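Local coordinates for protein HMG-CoA Lyase (PDB 1YDO) that belongs to the HMGL-like family of proteins, which share a TIM-barrel fold, at residues 251-256 with 288-293. Numbering follows the deposited sequence.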
ATOM      1  N   ALA A 251       2.985   6.463  -5.004  1.00 37.25           N
ATOM      2  CA  ALA A 251       2.205   7.401  -5.788  1.00 34.60           C
ATOM      3  C   ALA A 251       1.889   8.640  -4.966  1.00 32.91           C
ATOM      4  O   ALA A 251       1.214   8.555  -3.947  1.00 33.65           O
ATOM      5  CB  ALA A 251       0.928   6.742  -6.235  1.00 34.82           C
ATOM      6  N   THR A 252       2.369   9.792  -5.414  1.00 31.89           N
ATOM      7  CA  THR A 252       2.127  11.042  -4.710  1.00 31.09           C
ATOM      8  C   THR A 252       0.683  11.214  -4.272  1.00 30.39           C
ATOM      9  O   THR A 252       0.434  11.574  -3.136  1.00 31.38           O
ATOM     10  CB  THR A 252       2.493  12.250  -5.574  1.00 31.65           C
ATOM     11  OG1 THR A 252       3.875  12.172  -5.941  1.00 32.39           O
ATOM     12  CG2 THR A 252       2.246  13.539  -4.811  1.00 29.99           C
ATOM     13  N   GLU A 253      -0.266  10.983  -5.168  1.00 29.84           N
ATOM     14  CA  GLU A 253      -1.658  11.153  -4.808  1.00 30.27           C
ATOM     15  C   GLU A 253      -2.068  10.200  -3.699  1.00 31.40           C
ATOM     16  O   GLU A 253      -2.844  10.568  -2.823  1.00 32.98           O
ATOM     17  CB  GLU A 253      -2.565  10.979  -6.023  1.00 30.82           C
ATOM     18  CG  GLU A 253      -2.349   9.694  -6.798  1.00 33.84           C
ATOM     19  CD  GLU A 253      -1.168   9.764  -7.738  1.00 33.30           C
ATOM     20  OE1 GLU A 253      -1.200   9.091  -8.794  1.00 33.16           O
ATOM     21  OE2 GLU A 253      -0.208  10.495  -7.432  1.00 37.18           O
ATOM     22  N   ASP A 254      -1.550   8.980  -3.712  1.00 31.27           N
ATOM     23  CA  ASP A 254      -1.893   8.027  -2.659  1.00 30.61           C
ATOM     24  C   ASP A 254      -1.388   8.549  -1.322  1.00 28.59           C
ATOM     25  O   ASP A 254      -2.024   8.377  -0.287  1.00 25.79           O
ATOM     26  CB  ASP A 254      -1.253   6.671  -2.954  1.00 34.99           C
ATOM     27  CG  ASP A 254      -1.859   5.994  -4.155  1.00 38.85           C
ATOM     28  OD1 ASP A 254      -1.214   5.079  -4.717  1.00 40.48           O
ATOM     29  OD2 ASP A 254      -2.992   6.373  -4.534  1.00 42.14           O
ATOM     30  N   ILE A 255      -0.226   9.180  -1.368  1.00 26.85           N
ATOM     31  CA  ILE A 255       0.377   9.730  -0.180  1.00 26.01           C
ATOM     32  C   ILE A 255      -0.433  10.920   0.290  1.00 26.69           C
ATOM     33  O   ILE A 255      -0.731  11.042   1.471  1.00 27.28           O
ATOM     34  CB  ILE A 255       1.807  10.181  -0.447  1.00 23.47           C
ATOM     35  CG1 ILE A 255       2.647   8.971  -0.808  1.00 21.76           C
ATOM     36  CG2 ILE A 255       2.353  10.900   0.755  1.00 21.83           C
ATOM     37  CD1 ILE A 255       4.067   9.304  -1.060  1.00 22.83           C
ATOM     38  N   VAL A 256      -0.785  11.795  -0.640  1.00 27.55           N
ATOM     39  CA  VAL A 256      -1.553  12.985  -0.314  1.00 28.36           C
ATOM     40  C   VAL A 256      -2.919  12.592   0.212  1.00 29.74           C
ATOM     41  O   VAL A 256      -3.413  13.188   1.165  1.00 31.33           O
ATOM     42  CB  VAL A 256      -1.755  13.886  -1.545  1.00 28.64           C
ATOM     43  CG1 VAL A 256      -2.667  15.034  -1.198  1.00 28.84           C
ATOM     44  CG2 VAL A 256      -0.416  14.407  -2.027  1.00 29.19           C
ATOM     45  N   LEU A 288      -0.621   3.441 -14.790  1.00 37.93           N
ATOM     46  CA  LEU A 288       0.264   3.670 -13.659  1.00 34.25           C
ATOM     47  C   LEU A 288      -0.268   2.936 -12.449  1.00 33.16           C
ATOM     48  O   LEU A 288      -1.477   2.779 -12.282  1.00 31.79           O
ATOM     49  CB  LEU A 288       0.356   5.151 -13.354  1.00 34.38           C
ATOM     50  CG  LEU A 288       1.415   5.953 -14.128  1.00 35.44           C
ATOM     51  CD1 LEU A 288       1.824   5.260 -15.419  1.00 33.39           C
ATOM     52  CD2 LEU A 288       0.852   7.338 -14.404  1.00 33.66           C
ATOM     53  N   PRO A 289       0.637   2.494 -11.569  1.00 32.82           N
ATOM     54  CA  PRO A 289       0.288   1.758 -10.349  1.00 33.45           C
ATOM     55  C   PRO A 289      -0.594   2.474  -9.316  1.00 33.40           C
ATOM     56  O   PRO A 289      -1.191   1.828  -8.448  1.00 32.83           O
ATOM     57  CB  PRO A 289       1.656   1.390  -9.778  1.00 33.74           C
ATOM     58  CG  PRO A 289       2.535   2.504 -10.255  1.00 32.09           C
ATOM     59  CD  PRO A 289       2.096   2.657 -11.677  1.00 31.95           C
ATOM     60  N   SER A 290      -0.682   3.796  -9.426  1.00 32.16           N
ATOM     61  CA  SER A 290      -1.457   4.599  -8.488  1.00 31.29           C
ATOM     62  C   SER A 290      -2.859   4.061  -8.242  1.00 31.39           C
ATOM     63  O   SER A 290      -3.605   3.835  -9.178  1.00 30.63           O
ATOM     64  CB  SER A 290      -1.554   6.035  -8.983  1.00 31.12           C
ATOM     65  OG  SER A 290      -2.410   6.766  -8.128  1.00 30.54           O
ATOM     66  N   ARG A 291      -3.208   3.873  -6.973  1.00 31.57           N
ATOM     67  CA  ARG A 291      -4.516   3.369  -6.613  1.00 32.87           C
ATOM     68  C   ARG A 291      -5.573   4.447  -6.766  1.00 33.64           C
ATOM     69  O   ARG A 291      -6.622   4.197  -7.347  1.00 34.50           O
ATOM     70  CB  ARG A 291      -4.542   2.875  -5.172  1.00 33.71           C
ATOM     71  CG  ARG A 291      -3.564   1.773  -4.848  1.00 35.78           C
ATOM     72  CD  ARG A 291      -3.810   0.518  -5.652  1.00 38.26           C
ATOM     73  NE  ARG A 291      -3.006  -0.577  -5.132  1.00 41.71           N
ATOM     74  CZ  ARG A 291      -2.870  -1.754  -5.730  1.00 44.39           C
ATOM     75  NH1 ARG A 291      -3.489  -1.987  -6.884  1.00 44.72           N
ATOM     76  NH2 ARG A 291      -2.118  -2.697  -5.171  1.00 44.56           N
ATOM     77  N   ASN A 292      -5.322   5.644  -6.242  1.00 33.79           N
ATOM     78  CA  ASN A 292      -6.323   6.702  -6.366  1.00 34.62           C
ATOM     79  C   ASN A 292      -6.529   7.149  -7.800  1.00 35.35           C
ATOM     80  O   ASN A 292      -7.598   7.637  -8.156  1.00 33.59           O
ATOM     81  CB  ASN A 292      -5.981   7.909  -5.499  1.00 33.73           C
ATOM     82  CG  ASN A 292      -6.359   7.697  -4.038  1.00 34.87           C
ATOM     83  OD1 ASN A 292      -5.611   7.082  -3.280  1.00 33.59           O
ATOM     84  ND2 ASN A 292      -7.540   8.183  -3.646  1.00 33.49           N
ATOM     85  N   LEU A 293      -5.510   6.989  -8.630  1.00 36.96           N
ATOM     86  CA  LEU A 293      -5.675   7.375 -10.008  1.00 39.10           C
ATOM     87  C   LEU A 293      -6.745   6.477 -10.607  1.00 41.03           C
ATOM     88  O   LEU A 293      -7.598   6.941 -11.361  1.00 42.03           O
ATOM     89  CB  LEU A 293      -4.373   7.217 -10.784  1.00 38.90           C
ATOM     90  CG  LEU A 293      -4.468   7.548 -12.278  1.00 38.61           C
ATOM     91  CD1 LEU A 293      -4.868   9.006 -12.483  1.00 38.94           C
ATOM     92  CD2 LEU A 293      -3.126   7.289 -12.944  1.00 39.89           C
TER
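Ser290 meets Ala251 and Glu253, its CB lying 3.8 Å from Ala251 CB and its hydroxyl turned to the carboxylate. Ser290 OG donates to Glu253 OE1 at 2.7 Å, reaching that oxygen from above the carboxylate plane, 36° out of it. The hydroxyl also works for its own helix: as N-cap of helix 291-296, Ser290 OG accepts from Leu293 N (3.1 Å), so one oxygen serves as donor across the contact and acceptor within the turn. The Glu253 chain is bent at chi2, with OE1 meeting Ser290 OG and OE2 bonded to Gly235 N, while the side chain packs on helix 270-284. At Arg291 the backbone takes over, Arg291 N donating to Asp254 OD1 at 3.2 Å. The Arg291 guanidinium reaches the second subunit, where Arg291 NH2 makes a weak hydrogen bond to Pro289 O of that chain. In this TIM barrel of eight parallel strands, the contact joins the first turns of two helices, 252-261 and the C-terminal 291-296, that follow the last barrel strand, 229-232. Asn292 N donates to Asp254 OD2 at 3.0 Å, so the consecutive N-H groups of Arg291 and Asn292 each take one oxygen of Asp254. Both hydrogen bonds are nearly straight, and each Asp254 oxygen accepts through its syn lone pair, which fixes the rotation of the carboxylate against the N-terminal end of helix 291-296; its negative charge would probably interact favourably with the dipole of that helix. Asn292 CB lies 3.5 Å from Asp254 OD2, and the Asp254 and Asn292 side chains run past one another, pointing opposite ways. Leu293 adds a marginal touch, its CB 4.2 Å from Glu253 OE1.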